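Local coordinates for protein extracellular ligand-binding receptor (Sphaerobacter thermophilus, PDB 4ZPJ) that probably captures a small ligand outside the cell for an ABC transporter, as a substrate-binding protein of the leucine-binding family, at residues L197-Y202 / E207-F212. Sequence-based numbering, arbitrary orientation.
Sequences LHAADY and EEMAAF. With ZN (zinc ion), chain G.
Met209, a selenomethionine here, reaches from its helix across to strand 197-200 and packs between Leu197 and Ala199. Its chain runs extended from CA to SE (chi2 -170°), which carries Met209 SE to the strand, 3.9 Å from Ala199 CB; the bend at chi3 (-49°) turns only the terminal CE. Met209 CG lies 4.0 Å from Ala199 CB. Leu197 and Met209 overlap side by side, each running toward the other's backbone: Leu197 CB lies 3.9 Å from Met209 SE, and Leu197 CD1 3.9 Å from Met209 CB. The other leucine branch turns to the next helical turn, where Leu197 CD2 meets Phe212 CD1 at 3.8 Å, oblique to the ring; Phe212 stacks on Phe254 of the neighbouring strand. This end is buried and its side chains are apolar; Leu197 CD1 also rests 3.5 Å from the backbone oxygen Met209 O, and no hydrogen bond joins the segments. Toward Asp201 the packing gives way to a partly exposed loop. There Asp201, at the centre of an inverse gamma turn, binds zinc through OD1 at 2.0 Å; His206 and two waters are the other ligands. Strand and helix axes run nearly antiparallel (158°) at 8.6 Å, the packing of a beta-alpha-beta unit, here strand 194-200, helix 203-218 and strand 222-229 in a parallel-sheet lobe of a periplasmic binding protein.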
ATOM      1  N   LEU A 197      13.917  -2.737  15.850  1.00 40.70           N
ATOM      2  CA  LEU A 197      12.881  -3.036  14.875  1.00 40.94           C
ATOM      3  C   LEU A 197      11.994  -4.165  15.363  1.00 41.72           C
ATOM      4  O   LEU A 197      12.471  -5.129  15.944  1.00 43.59           O
ATOM      5  CB  LEU A 197      13.513  -3.473  13.558  1.00 41.38           C
ATOM      6  CG  LEU A 197      14.514  -2.576  12.859  1.00 40.55           C
ATOM      7  CD1 LEU A 197      14.859  -3.158  11.489  1.00 41.67           C
ATOM      8  CD2 LEU A 197      13.896  -1.199  12.718  1.00 40.46           C
ATOM      9  N   HIS A 198      10.714  -4.065  15.063  1.00 40.04           N
ATOM     10  CA  HIS A 198       9.796  -5.077  15.416  1.00 43.02           C
ATOM     11  C   HIS A 198       8.770  -5.293  14.347  1.00 41.87           C
ATOM     12  O   HIS A 198       8.276  -4.325  13.780  1.00 47.43           O
ATOM     13  CB  HIS A 198       9.102  -4.678  16.720  1.00 44.35           C
ATOM     14  CG  HIS A 198       7.876  -5.462  17.000  1.00 43.43           C
ATOM     15  ND1 HIS A 198       7.924  -6.785  17.366  1.00 44.46           N
ATOM     16  CD2 HIS A 198       6.566  -5.126  16.947  1.00 43.63           C
ATOM     17  CE1 HIS A 198       6.700  -7.219  17.577  1.00 43.78           C
ATOM     18  NE2 HIS A 198       5.857  -6.240  17.313  1.00 44.08           N
ATOM     19  N   ALA A 199       8.451  -6.551  14.051  1.00 41.25           N
ATOM     20  CA  ALA A 199       7.382  -6.865  13.108  1.00 40.06           C
ATOM     21  C   ALA A 199       6.682  -8.143  13.374  1.00 41.46           C
ATOM     22  O   ALA A 199       7.237  -9.051  13.991  1.00 43.57           O
ATOM     23  CB  ALA A 199       7.928  -6.937  11.697  1.00 39.39           C
ATOM     24  N   ALA A 200       5.474  -8.245  12.828  1.00 41.91           N
ATOM     25  CA  ALA A 200       4.797  -9.522  12.743  1.00 46.20           C
ATOM     26  C   ALA A 200       5.669 -10.423  11.888  1.00 47.11           C
ATOM     27  O   ALA A 200       6.318  -9.951  10.943  1.00 50.32           O
ATOM     28  CB  ALA A 200       3.436  -9.360  12.093  1.00 45.19           C
ATOM     29  N   ASP A 201       5.676 -11.700  12.206  1.00 48.47           N
ATOM     30  CA  ASP A 201       6.600 -12.652  11.595  1.00 51.35           C
ATOM     31  C   ASP A 201       6.006 -13.234  10.339  1.00 51.45           C
ATOM     32  O   ASP A 201       5.496 -14.377  10.337  1.00 53.20           O
ATOM     33  CB  ASP A 201       6.888 -13.807  12.563  1.00 56.16           C
ATOM     34  CG  ASP A 201       8.121 -14.643  12.159  1.00 58.75           C
ATOM     35  OD1 ASP A 201       8.665 -14.437  11.031  1.00 58.58           O
ATOM     36  OD2 ASP A 201       8.555 -15.483  13.001  1.00 60.47           O
ATOM     37  N   TYR A 202       6.069 -12.463   9.268  1.00 49.42           N
ATOM     38  CA  TYR A 202       5.786 -12.993   7.942  1.00 49.10           C
ATOM     39  C   TYR A 202       6.588 -12.189   6.902  1.00 48.72           C
ATOM     40  O   TYR A 202       7.345 -11.242   7.248  1.00 43.85           O
ATOM     41  CB  TYR A 202       4.265 -13.050   7.666  1.00 50.38           C
ATOM     42  CG  TYR A 202       3.563 -11.693   7.489  1.00 49.15           C
ATOM     43  CD1 TYR A 202       3.650 -10.699   8.474  1.00 50.47           C
ATOM     44  CD2 TYR A 202       2.780 -11.427   6.364  1.00 48.77           C
ATOM     45  CE1 TYR A 202       2.998  -9.483   8.341  1.00 50.45           C
ATOM     46  CE2 TYR A 202       2.129 -10.205   6.206  1.00 47.37           C
ATOM     47  CZ  TYR A 202       2.247  -9.233   7.203  1.00 49.53           C
ATOM     48  OH  TYR A 202       1.625  -8.028   7.117  1.00 47.07           O
ATOM     49  N   GLU A 207      10.389  -7.852   5.047  1.00 43.86           N
ATOM     50  CA  GLU A 207      10.730  -6.905   3.974  1.00 40.65           C
ATOM     51  C   GLU A 207      10.618  -5.483   4.452  1.00 40.33           C
ATOM     52  O   GLU A 207      11.426  -4.647   4.032  1.00 39.84           O
ATOM     53  CB  GLU A 207       9.868  -7.129   2.738  1.00 44.70           C
ATOM     54  CG  GLU A 207      10.104  -8.511   2.082  1.00 50.63           C
ATOM     55  CD  GLU A 207       9.324  -8.747   0.794  1.00 51.00           C
ATOM     56  OE1 GLU A 207       8.537  -7.854   0.352  1.00 49.91           O
ATOM     57  OE2 GLU A 207       9.524  -9.839   0.205  1.00 53.54           O
ATOM     58  N   GLU A 208       9.622  -5.189   5.302  1.00 39.54           N
ATOM     59  CA  GLU A 208       9.494  -3.853   5.938  1.00 37.97           C
ATOM     60  C   GLU A 208      10.647  -3.528   6.902  1.00 38.68           C
ATOM     61  O   GLU A 208      11.141  -2.380   6.947  1.00 36.16           O
ATOM     62  CB  GLU A 208       8.219  -3.778   6.708  1.00 38.62           C
ATOM     63  CG  GLU A 208       6.960  -3.763   5.850  1.00 41.70           C
ATOM     64  CD  GLU A 208       6.418  -2.347   5.558  1.00 43.25           C
ATOM     65  OE1 GLU A 208       6.915  -1.363   6.186  1.00 47.16           O
ATOM     66  OE2 GLU A 208       5.451  -2.245   4.743  1.00 39.49           O
HETATM   67  N   MSE A 209      11.090  -4.530   7.670  1.00 37.29           N
HETATM   68  CA  MSE A 209      12.247  -4.338   8.562  1.00 40.12           C
HETATM   69  C   MSE A 209      13.478  -4.022   7.732  1.00 40.12           C
HETATM   70  O   MSE A 209      14.242  -3.086   8.038  1.00 43.04           O
HETATM   71  CB  MSE A 209      12.493  -5.530   9.502  1.00 40.87           C
HETATM   72  CG  MSE A 209      11.459  -5.459  10.609  1.00 44.94           C
HETATM   73 SE   MSE A 209      11.815  -6.721  12.091  0.65 48.68          SE
HETATM   74  CE  MSE A 209      12.107  -8.353  11.072  1.00 46.84           C
ATOM     75  N   ALA A 210      13.664  -4.777   6.659  1.00 38.66           N
ATOM     76  CA  ALA A 210      14.837  -4.625   5.806  1.00 39.33           C
ATOM     77  C   ALA A 210      14.865  -3.299   5.104  1.00 39.12           C
ATOM     78  O   ALA A 210      15.931  -2.737   4.905  1.00 42.68           O
ATOM     79  CB  ALA A 210      14.892  -5.758   4.789  1.00 40.49           C
ATOM     80  N   ALA A 211      13.700  -2.763   4.754  1.00 38.68           N
ATOM     81  CA  ALA A 211      13.645  -1.525   4.019  1.00 38.66           C
ATOM     82  C   ALA A 211      13.936  -0.393   4.990  1.00 39.41           C
ATOM     83  O   ALA A 211      14.645   0.546   4.658  1.00 42.49           O
ATOM     84  CB  ALA A 211      12.294  -1.371   3.335  1.00 37.65           C
ATOM     85  N   PHE A 212      13.423  -0.519   6.213  1.00 39.69           N
ATOM     86  CA  PHE A 212      13.670   0.477   7.227  1.00 39.38           C
ATOM     87  C   PHE A 212      15.141   0.529   7.616  1.00 40.41           C
ATOM     88  O   PHE A 212      15.712   1.594   7.705  1.00 37.96           O
ATOM     89  CB  PHE A 212      12.823   0.246   8.466  1.00 39.50           C
ATOM     90  CG  PHE A 212      12.744   1.453   9.357  1.00 40.69           C
ATOM     91  CD1 PHE A 212      13.753   1.732  10.278  1.00 40.03           C
ATOM     92  CD2 PHE A 212      11.680   2.354   9.237  1.00 40.54           C
ATOM     93  CE1 PHE A 212      13.696   2.845  11.086  1.00 39.90           C
ATOM     94  CE2 PHE A 212      11.601   3.456  10.071  1.00 40.58           C
ATOM     95  CZ  PHE A 212      12.616   3.707  10.990  1.00 41.81           C
TER
HETATM   96 ZN    ZN G 506      10.200 -14.964   9.937  1.00 72.02          ZN
HETATM   97  O   HOH W   1       8.954 -15.792   8.270  1.00 52.27           O
HETATM   98  O   HOH W   2      11.357 -15.012  11.563  1.00 60.69           O